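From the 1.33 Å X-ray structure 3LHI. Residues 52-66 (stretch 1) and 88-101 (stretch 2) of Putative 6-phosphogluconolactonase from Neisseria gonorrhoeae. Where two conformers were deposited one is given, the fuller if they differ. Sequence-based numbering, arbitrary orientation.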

# COMPACT_ATOMS: atom_id res chain seq x y z
N ALA A 52 15.32 0.29 -5.75
CA ALA A 52 15.42 -0.03 -7.15
C ALA A 52 14.48 0.87 -7.98
O ALA A 52 14.83 1.36 -9.06
CB ALA A 52 15.14 -1.50 -7.41
N LEU A 53 13.24 1.02 -7.53
CA LEU A 53 12.26 1.82 -8.28
C LEU A 53 12.72 3.26 -8.37
O LEU A 53 12.51 3.91 -9.42
CB LEU A 53 10.89 1.71 -7.62
CG LEU A 53 9.76 2.52 -8.26
CD1 LEU A 53 9.50 2.01 -9.69
CD2 LEU A 53 8.51 2.39 -7.41
N SER A 54 13.35 3.78 -7.30
CA SER A 54 13.76 5.17 -7.25
C SER A 54 14.75 5.54 -8.36
O SER A 54 14.89 6.72 -8.70
CB SER A 54 14.35 5.53 -5.89
OG SER A 54 15.68 5.03 -5.73
N GLN A 55 15.46 4.54 -8.87
CA GLN A 55 16.46 4.71 -9.93
C GLN A 55 15.89 4.67 -11.32
O GLN A 55 16.60 4.96 -12.28
CB GLN A 55 17.56 3.64 -9.79
CG GLN A 55 18.36 3.77 -8.48
CD GLN A 55 19.42 2.70 -8.34
OE1 GLN A 55 19.68 1.95 -9.26
NE2 GLN A 55 20.05 2.66 -7.19
N LYS A 56 14.64 4.26 -11.47
CA LYS A 56 14.03 4.15 -12.79
C LYS A 56 13.85 5.54 -13.43
O LYS A 56 13.44 6.53 -12.75
CB LYS A 56 12.68 3.43 -12.68
CG LYS A 56 12.76 2.01 -12.27
CD LYS A 56 13.31 1.17 -13.42
CE LYS A 56 13.25 -0.30 -13.14
NZ LYS A 56 13.62 -1.12 -14.38
N ASP A 57 14.20 5.62 -14.72
CA ASP A 57 14.15 6.90 -15.46
C ASP A 57 12.79 7.13 -16.05
O ASP A 57 12.63 7.28 -17.23
CB ASP A 57 15.26 7.01 -16.50
CG ASP A 57 15.59 8.49 -16.90
OD1 ASP A 57 15.32 9.52 -16.18
OD2 ASP A 57 16.21 8.60 -17.98
N LEU A 58 11.79 7.23 -15.19
CA LEU A 58 10.41 7.56 -15.51
C LEU A 58 10.22 9.06 -15.42
O LEU A 58 10.96 9.79 -14.77
CB LEU A 58 9.45 6.91 -14.43
CG LEU A 58 9.35 5.40 -14.43
CD1 LEU A 58 8.48 4.89 -13.34
CD2 LEU A 58 8.85 4.88 -15.80
N ASP A 59 9.11 9.53 -15.98
CA ASP A 59 8.73 10.94 -15.87
C ASP A 59 8.08 11.23 -14.52
O ASP A 59 6.87 11.50 -14.36
CB ASP A 59 7.74 11.28 -17.01
CG ASP A 59 7.46 12.76 -17.14
OD1 ASP A 59 8.20 13.60 -16.62
OD2 ASP A 59 6.43 13.05 -17.82
N TRP A 60 8.91 11.14 -13.48
CA TRP A 60 8.40 11.19 -12.11
C TRP A 60 7.68 12.46 -11.71
O TRP A 60 6.83 12.44 -10.85
CB TRP A 60 9.55 10.90 -11.14
CG TRP A 60 10.02 9.49 -11.11
CD1 TRP A 60 11.20 9.01 -11.57
CD2 TRP A 60 9.34 8.37 -10.50
NE1 TRP A 60 11.32 7.66 -11.31
CE2 TRP A 60 10.21 7.26 -10.62
CE3 TRP A 60 8.14 8.22 -9.80
CZ2 TRP A 60 9.87 6.01 -10.13
CZ3 TRP A 60 7.80 6.95 -9.33
CH2 TRP A 60 8.68 5.88 -9.48
N LYS A 61 8.01 13.59 -12.35
CA LYS A 61 7.30 14.82 -12.04
C LYS A 61 5.79 14.72 -12.34
O LYS A 61 5.02 15.52 -11.78
CB LYS A 61 7.88 16.00 -12.80
CG LYS A 61 7.66 15.93 -14.29
CD LYS A 61 8.26 17.12 -15.03
CE LYS A 61 7.80 17.24 -16.49
NZ LYS A 61 8.34 16.20 -17.38
N ASN A 62 5.40 13.78 -13.19
CA ASN A 62 4.00 13.52 -13.49
C ASN A 62 3.45 12.31 -12.77
O ASN A 62 2.40 11.80 -13.15
CB ASN A 62 3.84 13.40 -15.02
CG ASN A 62 3.86 14.78 -15.67
OD1 ASN A 62 3.23 15.72 -15.17
ND2 ASN A 62 4.63 14.93 -16.73
N VAL A 63 4.14 11.86 -11.72
CA VAL A 63 3.68 10.74 -10.91
C VAL A 63 3.44 11.24 -9.50
O VAL A 63 4.31 11.89 -8.88
CB VAL A 63 4.72 9.62 -10.88
CG1 VAL A 63 4.24 8.45 -9.99
CG2 VAL A 63 5.03 9.15 -12.30
N GLY A 64 2.25 10.98 -8.98
CA GLY A 64 1.96 11.20 -7.57
C GLY A 64 2.25 9.93 -6.81
O GLY A 64 1.97 8.86 -7.32
N ILE A 65 2.86 10.06 -5.63
CA ILE A 65 3.13 8.92 -4.77
C ILE A 65 2.43 9.15 -3.44
O ILE A 65 2.45 10.24 -2.88
CB ILE A 65 4.67 8.69 -4.54
CG1 ILE A 65 5.35 8.45 -5.87
CG2 ILE A 65 4.86 7.48 -3.57
CD1 ILE A 65 6.84 8.20 -5.81
N THR A 66 1.82 8.09 -2.94
CA THR A 66 1.14 8.12 -1.68
C THR A 66 1.23 6.74 -1.02
O THR A 66 1.96 5.86 -1.48
CB THR A 66 -0.33 8.53 -1.89
OG1 THR A 66 -0.91 8.95 -0.63
CG2 THR A 66 -1.21 7.43 -2.55
N TYR A 88 13.55 6.13 1.81
CA TYR A 88 13.96 5.09 0.91
C TYR A 88 13.48 5.17 -0.51
O TYR A 88 14.05 4.54 -1.37
CB TYR A 88 13.63 3.73 1.51
CG TYR A 88 14.30 3.38 2.84
CD1 TYR A 88 15.63 3.01 2.89
CD2 TYR A 88 13.57 3.35 4.02
CE1 TYR A 88 16.20 2.62 4.05
CE2 TYR A 88 14.16 2.96 5.19
CZ TYR A 88 15.46 2.55 5.18
OH TYR A 88 16.01 2.11 6.39
N LEU A 89 12.38 5.89 -0.76
CA LEU A 89 11.81 5.98 -2.10
C LEU A 89 11.96 7.35 -2.75
O LEU A 89 12.27 7.41 -3.93
CB LEU A 89 10.31 5.59 -2.05
CG LEU A 89 9.57 5.62 -3.42
CD1 LEU A 89 10.23 4.74 -4.51
CD2 LEU A 89 8.07 5.20 -3.19
N LEU A 90 11.71 8.42 -2.00
CA LEU A 90 11.70 9.77 -2.60
C LEU A 90 13.11 10.34 -2.65
O LEU A 90 13.47 11.27 -1.93
CB LEU A 90 10.75 10.69 -1.86
CG LEU A 90 9.28 10.22 -1.79
CD1 LEU A 90 8.46 11.21 -0.99
CD2 LEU A 90 8.66 9.95 -3.16
N LYS A 91 13.88 9.73 -3.52
CA LYS A 91 15.33 9.96 -3.69
C LYS A 91 15.65 9.53 -5.09
O LYS A 91 14.86 8.90 -5.78
CB LYS A 91 16.14 9.19 -2.67
CG LYS A 91 16.06 7.73 -2.87
CD LYS A 91 16.83 6.95 -1.81
CE LYS A 91 16.95 5.47 -2.28
NZ LYS A 91 17.06 4.47 -1.21
N ASN A 92 16.89 9.83 -5.54
CA ASN A 92 17.28 9.49 -6.91
C ASN A 92 16.25 10.12 -7.88
O ASN A 92 15.81 11.23 -7.63
CB ASN A 92 17.46 7.98 -7.10
CG ASN A 92 18.55 7.41 -6.22
OD1 ASN A 92 19.64 7.99 -6.09
ND2 ASN A 92 18.27 6.26 -5.61
N LYS A 93 15.91 9.45 -8.97
CA LYS A 93 15.04 10.04 -9.95
C LYS A 93 13.61 10.28 -9.36
O LYS A 93 12.95 11.23 -9.72
CB LYS A 93 14.94 9.14 -11.18
CG LYS A 93 16.28 8.81 -11.88
CD LYS A 93 16.85 9.94 -12.50
CE LYS A 93 17.98 9.48 -13.54
NZ LYS A 93 18.68 10.65 -14.08
N ALA A 94 13.18 9.42 -8.43
CA ALA A 94 11.85 9.51 -7.87
C ALA A 94 11.71 10.68 -6.89
O ALA A 94 10.59 10.98 -6.45
CB ALA A 94 11.46 8.19 -7.19
N ALA A 95 12.80 11.37 -6.50
CA ALA A 95 12.67 12.55 -5.65
C ALA A 95 11.77 13.63 -6.32
O ALA A 95 11.18 14.42 -5.58
CB ALA A 95 14.04 13.16 -5.36
N ALA A 96 11.64 13.58 -7.64
CA ALA A 96 10.82 14.55 -8.38
C ALA A 96 9.33 14.23 -8.31
O ALA A 96 8.50 14.99 -8.79
CB ALA A 96 11.24 14.57 -9.83
N ALA A 97 8.95 13.08 -7.78
CA ALA A 97 7.52 12.74 -7.64
C ALA A 97 6.77 13.73 -6.80
O ALA A 97 7.30 14.36 -5.90
CB ALA A 97 7.38 11.33 -7.07
N VAL A 98 5.46 13.78 -7.02
CA VAL A 98 4.60 14.62 -6.22
C VAL A 98 4.06 13.78 -5.04
O VAL A 98 3.40 12.80 -5.25
CB VAL A 98 3.43 15.13 -7.08
CG1 VAL A 98 2.48 15.99 -6.24
CG2 VAL A 98 3.89 15.90 -8.30
N TRP A 99 4.30 14.21 -3.82
CA TRP A 99 3.81 13.53 -2.62
C TRP A 99 2.39 13.88 -2.33
O TRP A 99 2.05 15.07 -2.29
CB TRP A 99 4.69 13.86 -1.41
CG TRP A 99 4.26 13.21 -0.16
CD1 TRP A 99 3.80 13.83 0.95
CD2 TRP A 99 4.27 11.83 0.13
NE1 TRP A 99 3.50 12.94 1.91
CE2 TRP A 99 3.77 11.68 1.45
CE3 TRP A 99 4.59 10.69 -0.59
CZ2 TRP A 99 3.63 10.47 2.06
CZ3 TRP A 99 4.41 9.45 0.04
CH2 TRP A 99 3.95 9.38 1.35
N ILE A 100 1.55 12.86 -2.19
CA ILE A 100 0.14 13.06 -1.82
C ILE A 100 0.00 12.60 -0.35
O ILE A 100 0.15 11.43 -0.03
CB ILE A 100 -0.80 12.24 -2.74
CG1 ILE A 100 -0.60 12.59 -4.23
CG2 ILE A 100 -2.27 12.44 -2.27
CD1 ILE A 100 -1.22 11.57 -5.18
N PRO A 101 -0.18 13.55 0.58
CA PRO A 101 -0.06 13.24 2.00
C PRO A 101 -1.23 12.50 2.58
O PRO A 101 -2.39 12.67 2.12
CB PRO A 101 0.07 14.60 2.64
CG PRO A 101 -0.79 15.47 1.76
CD PRO A 101 -0.43 15.00 0.35
O HOH W 1 16.61 11.74 -15.86

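The polar groups of this contact are satisfied chiefly by backbone pairing at one end and by Ser54, with Asn92 and Ala94, at the other. Strand 63-66 runs parallel to the segment beginning at Val98, and three bonds set the register: Val98 N donates to Val63 O (2.9 Å, 168° at the hydrogen), Ile65 N to Val98 O (2.8 Å, 162°) and Ile100 N to Ile65 O (2.9 Å, 171°). Near-linear angles support each assignment. Thr66 extends the ladder through its side chain, OG1 donating to Ile100 O at 2.8 Å. Gly64 leaves room for its neighbour: an ideal CB there would lie 2.8 Å from Ile100 CD1, a clash.

At the other end, Ser54 O accepts from Ala94 N (3.2 Å, 145°), a longer and more bent bond, while Ser54 OG accepts from Asn92 ND2 (2.9 Å, 172°). Trp60 spends its indole donor within its own stretch, NE1 to Lys56 O at 2.8 Å, and offers a ring face to Ala94, whose CA sits 3.6 Å from the five-membered ring centroid of Trp60, 6° off the normal. Asp57 OD1 and Lys93 NZ, 4.1 Å apart, are too distant for a salt bridge; one water joins them, donating to Asp57 OD1 (2.6 Å) and accepting from Lys93 NZ (2.9 Å).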